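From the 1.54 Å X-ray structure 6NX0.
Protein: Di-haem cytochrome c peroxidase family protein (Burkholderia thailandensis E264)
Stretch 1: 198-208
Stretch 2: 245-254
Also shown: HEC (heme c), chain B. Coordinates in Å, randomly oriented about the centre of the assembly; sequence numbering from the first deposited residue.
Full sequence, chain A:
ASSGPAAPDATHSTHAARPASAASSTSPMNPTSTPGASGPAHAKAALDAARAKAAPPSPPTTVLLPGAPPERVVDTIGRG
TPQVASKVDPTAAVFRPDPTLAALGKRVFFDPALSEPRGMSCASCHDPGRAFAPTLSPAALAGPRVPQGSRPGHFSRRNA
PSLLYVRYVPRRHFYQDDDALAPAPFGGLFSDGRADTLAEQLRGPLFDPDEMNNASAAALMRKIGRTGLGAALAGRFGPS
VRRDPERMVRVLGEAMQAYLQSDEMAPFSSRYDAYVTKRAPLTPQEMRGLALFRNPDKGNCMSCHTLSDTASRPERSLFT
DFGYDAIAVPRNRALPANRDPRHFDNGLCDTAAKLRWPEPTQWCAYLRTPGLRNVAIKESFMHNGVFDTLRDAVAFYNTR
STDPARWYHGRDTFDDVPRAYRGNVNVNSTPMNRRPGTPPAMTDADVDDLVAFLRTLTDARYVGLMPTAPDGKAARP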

# COMPACT_ATOMS: atom_id res chain seq x y z
N LEU A 198 -12.79 1.43 0.12
CA LEU A 198 -12.54 0.70 1.36
C LEU A 198 -13.65 -0.29 1.69
O LEU A 198 -13.40 -1.38 2.21
CB LEU A 198 -12.34 1.70 2.51
CG LEU A 198 -11.05 2.51 2.40
CD1 LEU A 198 -11.08 3.72 3.34
CD2 LEU A 198 -9.85 1.62 2.71
N ALA A 199 -14.90 0.07 1.40
CA ALA A 199 -15.99 -0.86 1.67
C ALA A 199 -15.84 -2.15 0.86
O ALA A 199 -16.04 -3.25 1.39
CB ALA A 199 -17.33 -0.19 1.37
N GLU A 200 -15.48 -2.03 -0.42
CA GLU A 200 -15.27 -3.19 -1.27
C GLU A 200 -14.02 -3.98 -0.88
O GLU A 200 -13.98 -5.21 -1.04
CB GLU A 200 -15.16 -2.75 -2.73
CG GLU A 200 -14.88 -3.87 -3.71
CD GLU A 200 -14.65 -3.40 -5.16
OE1 GLU A 200 -14.76 -2.18 -5.43
OE2 GLU A 200 -14.38 -4.26 -6.02
N GLN A 201 -12.99 -3.29 -0.39
CA GLN A 201 -11.72 -3.93 -0.09
C GLN A 201 -11.88 -5.10 0.87
O GLN A 201 -11.19 -6.12 0.73
CB GLN A 201 -10.75 -2.89 0.49
CG GLN A 201 -9.34 -3.41 0.80
CD GLN A 201 -9.27 -4.19 2.08
OE1 GLN A 201 -10.05 -3.96 3.01
NE2 GLN A 201 -8.33 -5.13 2.15
N LEU A 202 -12.72 -4.96 1.90
CA LEU A 202 -12.60 -5.96 2.95
C LEU A 202 -13.17 -7.31 2.54
O LEU A 202 -12.91 -8.30 3.23
CB LEU A 202 -13.20 -5.48 4.28
CG LEU A 202 -14.58 -4.86 4.36
CD1 LEU A 202 -15.63 -5.73 3.77
CD2 LEU A 202 -14.87 -4.60 5.85
N ARG A 203 -13.84 -7.40 1.39
CA ARG A 203 -14.18 -8.72 0.86
C ARG A 203 -12.94 -9.58 0.67
O ARG A 203 -13.01 -10.81 0.81
CB ARG A 203 -14.91 -8.55 -0.47
CG ARG A 203 -16.18 -7.75 -0.37
CD ARG A 203 -16.80 -7.55 -1.75
NE ARG A 203 -18.23 -7.28 -1.68
CZ ARG A 203 -19.16 -8.23 -1.59
NH1 ARG A 203 -18.82 -9.52 -1.59
NH2 ARG A 203 -20.44 -7.89 -1.51
N GLY A 204 -11.82 -8.98 0.30
CA GLY A 204 -10.60 -9.71 0.10
C GLY A 204 -10.17 -10.52 1.30
O GLY A 204 -10.21 -11.75 1.29
N PRO A 205 -9.73 -9.84 2.37
CA PRO A 205 -9.24 -10.59 3.54
C PRO A 205 -10.28 -11.48 4.18
O PRO A 205 -9.95 -12.57 4.64
CB PRO A 205 -8.79 -9.48 4.50
CG PRO A 205 -9.45 -8.23 4.01
CD PRO A 205 -9.49 -8.39 2.52
N LEU A 206 -11.56 -11.06 4.21
CA LEU A 206 -12.57 -11.86 4.89
C LEU A 206 -12.73 -13.24 4.27
O LEU A 206 -12.93 -14.22 4.99
CB LEU A 206 -13.91 -11.13 4.91
CG LEU A 206 -14.04 -9.97 5.90
CD1 LEU A 206 -15.32 -9.21 5.60
CD2 LEU A 206 -14.01 -10.44 7.35
N PHE A 207 -12.70 -13.35 2.93
CA PHE A 207 -13.05 -14.61 2.28
C PHE A 207 -11.88 -15.31 1.62
O PHE A 207 -12.06 -16.42 1.10
CB PHE A 207 -14.19 -14.36 1.28
CG PHE A 207 -15.36 -13.71 1.93
CD1 PHE A 207 -16.03 -14.37 2.94
CD2 PHE A 207 -15.76 -12.43 1.58
CE1 PHE A 207 -17.12 -13.78 3.58
CE2 PHE A 207 -16.85 -11.84 2.21
CZ PHE A 207 -17.52 -12.52 3.22
N ASP A 208 -10.67 -14.77 1.74
CA ASP A 208 -9.48 -15.39 1.17
C ASP A 208 -9.08 -16.57 2.05
O ASP A 208 -8.82 -16.39 3.24
CB ASP A 208 -8.39 -14.33 1.11
CG ASP A 208 -7.12 -14.77 0.39
OD1 ASP A 208 -6.84 -15.97 0.26
OD2 ASP A 208 -6.38 -13.83 -0.02
N PRO A 245 -26.80 -12.07 3.05
CA PRO A 245 -25.33 -12.09 3.17
C PRO A 245 -24.66 -10.87 2.57
O PRO A 245 -23.67 -10.37 3.12
CB PRO A 245 -24.94 -13.38 2.45
CG PRO A 245 -26.17 -14.26 2.51
CD PRO A 245 -27.33 -13.32 2.48
N GLU A 246 -25.14 -10.39 1.42
CA GLU A 246 -24.46 -9.27 0.77
C GLU A 246 -24.71 -7.97 1.53
O GLU A 246 -23.82 -7.12 1.58
CB GLU A 246 -24.90 -9.16 -0.70
CG GLU A 246 -24.37 -10.32 -1.57
CD GLU A 246 -22.86 -10.50 -1.46
OE1 GLU A 246 -22.40 -11.63 -1.21
OE2 GLU A 246 -22.14 -9.49 -1.62
N ARG A 247 -25.87 -7.82 2.16
CA ARG A 247 -26.10 -6.66 3.01
C ARG A 247 -25.13 -6.66 4.20
O ARG A 247 -24.56 -5.61 4.56
CB ARG A 247 -27.56 -6.67 3.47
CG ARG A 247 -27.95 -5.63 4.49
CD ARG A 247 -27.97 -4.25 3.93
NE ARG A 247 -28.50 -3.32 4.92
CZ ARG A 247 -28.32 -2.00 4.88
NH1 ARG A 247 -27.62 -1.45 3.89
NH2 ARG A 247 -28.83 -1.25 5.84
N MET A 248 -24.92 -7.81 4.82
CA MET A 248 -23.95 -7.89 5.91
C MET A 248 -22.58 -7.41 5.45
O MET A 248 -21.93 -6.61 6.13
CB MET A 248 -23.87 -9.32 6.45
CG MET A 248 -22.79 -9.56 7.54
SD MET A 248 -22.97 -8.52 9.01
CE MET A 248 -24.10 -9.53 9.97
N VAL A 249 -22.12 -7.89 4.30
CA VAL A 249 -20.79 -7.49 3.83
C VAL A 249 -20.77 -5.99 3.55
O VAL A 249 -19.79 -5.29 3.87
CB VAL A 249 -20.38 -8.31 2.59
CG1 VAL A 249 -19.06 -7.80 2.00
CG2 VAL A 249 -20.27 -9.77 2.94
N ARG A 250 -21.84 -5.46 2.95
CA ARG A 250 -21.87 -4.05 2.63
C ARG A 250 -21.80 -3.19 3.88
O ARG A 250 -21.10 -2.19 3.90
CB ARG A 250 -23.11 -3.70 1.82
CG ARG A 250 -23.00 -4.15 0.35
CD ARG A 250 -24.03 -3.47 -0.53
NE ARG A 250 -25.38 -3.66 -0.03
CZ ARG A 250 -26.15 -4.70 -0.33
NH1 ARG A 250 -25.72 -5.67 -1.13
NH2 ARG A 250 -27.37 -4.79 0.19
N VAL A 251 -22.52 -3.57 4.94
CA VAL A 251 -22.53 -2.67 6.10
C VAL A 251 -21.25 -2.84 6.92
O VAL A 251 -20.81 -1.87 7.55
CB VAL A 251 -23.80 -2.85 6.95
CG1 VAL A 251 -25.03 -2.61 6.10
CG2 VAL A 251 -23.83 -4.18 7.65
N LEU A 252 -20.62 -4.02 6.90
CA LEU A 252 -19.26 -4.14 7.45
C LEU A 252 -18.33 -3.16 6.76
O LEU A 252 -17.54 -2.47 7.40
CB LEU A 252 -18.74 -5.57 7.26
CG LEU A 252 -19.32 -6.67 8.15
CD1 LEU A 252 -18.82 -8.06 7.75
CD2 LEU A 252 -19.01 -6.38 9.59
N GLY A 253 -18.45 -3.06 5.43
CA GLY A 253 -17.66 -2.11 4.68
C GLY A 253 -17.95 -0.65 4.99
O GLY A 253 -17.03 0.16 5.07
N GLU A 254 -19.23 -0.29 5.15
CA GLU A 254 -19.56 1.09 5.52
C GLU A 254 -18.92 1.46 6.85
O GLU A 254 -18.39 2.56 7.00
CB GLU A 254 -21.08 1.28 5.63
CG GLU A 254 -21.84 1.29 4.35
CD GLU A 254 -23.31 1.68 4.62
OE1 GLU A 254 -24.21 0.92 4.22
OE2 GLU A 254 -23.54 2.73 5.27
FE HEC B . -5.53 -6.04 5.01
CHA HEC B . -4.34 -4.55 2.12
CHB HEC B . -7.82 -3.56 5.33
CHC HEC B . -7.32 -7.95 7.24
CHD HEC B . -3.32 -8.65 4.61
NA HEC B . -5.92 -4.34 3.98
C1A HEC B . -5.34 -3.91 2.80
C2A HEC B . -5.93 -2.66 2.43
C3A HEC B . -6.82 -2.34 3.38
C4A HEC B . -6.90 -3.42 4.32
CMA HEC B . -7.77 -1.14 3.38
CAA HEC B . -5.58 -1.86 1.16
CBA HEC B . -4.54 -0.80 1.47
CGA HEC B . -4.03 -0.08 0.25
O1A HEC B . -3.30 0.93 0.47
O2A HEC B . -4.23 -0.58 -0.89
NB HEC B . -7.25 -5.83 6.07
C1B HEC B . -8.07 -4.71 6.03
C2B HEC B . -9.18 -4.95 6.91
C3B HEC B . -9.11 -6.21 7.36
C4B HEC B . -7.87 -6.76 6.87
CMB HEC B . -10.29 -3.93 7.17
CAB HEC B . -10.04 -6.94 8.35
CBB HEC B . -11.42 -7.17 7.68
NC HEC B . -5.34 -7.92 5.78
C1C HEC B . -6.17 -8.49 6.74
C2C HEC B . -5.49 -9.67 7.23
C3C HEC B . -4.37 -9.87 6.54
C4C HEC B . -4.27 -8.78 5.59
CMC HEC B . -5.97 -10.47 8.45
CAC HEC B . -3.19 -10.77 6.94
CBC HEC B . -3.54 -12.26 6.80
ND HEC B . -4.08 -6.47 3.66
C1D HEC B . -3.26 -7.62 3.71
C2D HEC B . -2.42 -7.62 2.54
C3D HEC B . -2.77 -6.41 1.75
C4D HEC B . -3.80 -5.74 2.50
CMD HEC B . -1.46 -8.72 2.13
CAD HEC B . -2.19 -5.98 0.39
CBD HEC B . -2.77 -6.92 -0.64
CGD HEC B . -2.61 -6.42 -2.07
O1D HEC B . -2.03 -5.33 -2.26
O2D HEC B . -3.03 -7.20 -2.98
O HOH W 1 -18.42 -4.11 1.63
O HOH W 2 -6.68 -7.04 3.45

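Stretch 1 packs against stretch 2, which is helical throughout (245-254) and runs on beyond Glu254. Stretch 1 begins in a helix and is helical again further on, up to the departure at Asp208, and the axis of its helix 203-207 passes that of helix 245-254 at 11.8 Å, with 120° between their N-to-C directions. The backbones are much closer at the start of stretch 1, and 413 Å² of surface is buried in all, counting both sides.

Leu198 contributes almost nothing to this contact; its CD2 instead lies 3.5 Å from the methyl carbon CMA of heme c. The closest backbone approach follows at Ala199, whose CA sits 3.7 Å from CA of Gly253. Such an approach depends on a bare alpha carbon: a CB ideally placed on Gly253 would point toward stretch 1 and fall 2.7 Å from Ala199 O, a clash. The small methyl of Ala199 also fits here, with CB 4.2 Å from Glu254 N. Water 1 bridges the two backbones beside this crossing, donating to Ala199 O at 2.5 Å and to Val249 O at 2.9 Å. The Val249 carbonyl thereby serves two partners, since it also accepts the helical hydrogen bond from Gly253 N at 3.0 Å.

Glu200 points away from the helix, and Gln201 faces the heme. Gln201 NE2 lies 3.1 Å from heme C4A and donates a weak hydrogen bond of 2.8 Å to water 2, which binds the iron FE at 2.2 Å.

Leu202 turns back toward stretch 2, with chi1 and chi2 both p, and both its methyls lie near Gly253: Leu202 CD2 is 3.9 Å and Leu202 CD1 4.2 Å from Gly253 CA. Leu202 CD1 also lies 4.4 Å from Val249 CG1, and Leu202 CD2 lies 4.2 Å from Leu252 CB. The leucine thus covers the backbone at the glycine as well as the apolar side chains before it.

Arg203 leaves its backbone sideways, but its long side chain brings the guanidinium to the helix. Arg203 NH2 donates to Glu246 OE2 in a very short hydrogen bond of 2.3 Å, nearly straight at 169°, and opposite charges make the pair a salt bridge. The carboxylate oxygen lies at the guanidinium edge, near its plane, where the N-H bonds point. One face of the same group is covered by Val249 CG1, 3.6 Å from Arg203 CZ, so the planar cation combines a polar edge contact with apolar packing.

Pro205 belongs to the heme side, its CB 3.5 Å from heme CHC. Leu206 points toward stretch 2 again and meets Leu252 through an apolar contact, Leu206 CD1 to Leu252 CD1 at 4.3 Å. Phe207 closes the contact: its CZ reaches Val249 CG2 at 3.9 Å, and the valine methyl lies at the ring edge, near its plane. Val249 is therefore shared by Leu202, Arg203 and Phe207, and it has the largest area covered by the opposing stretch. Asp208 leaves helical geometry and lies well beyond reach of the second helix.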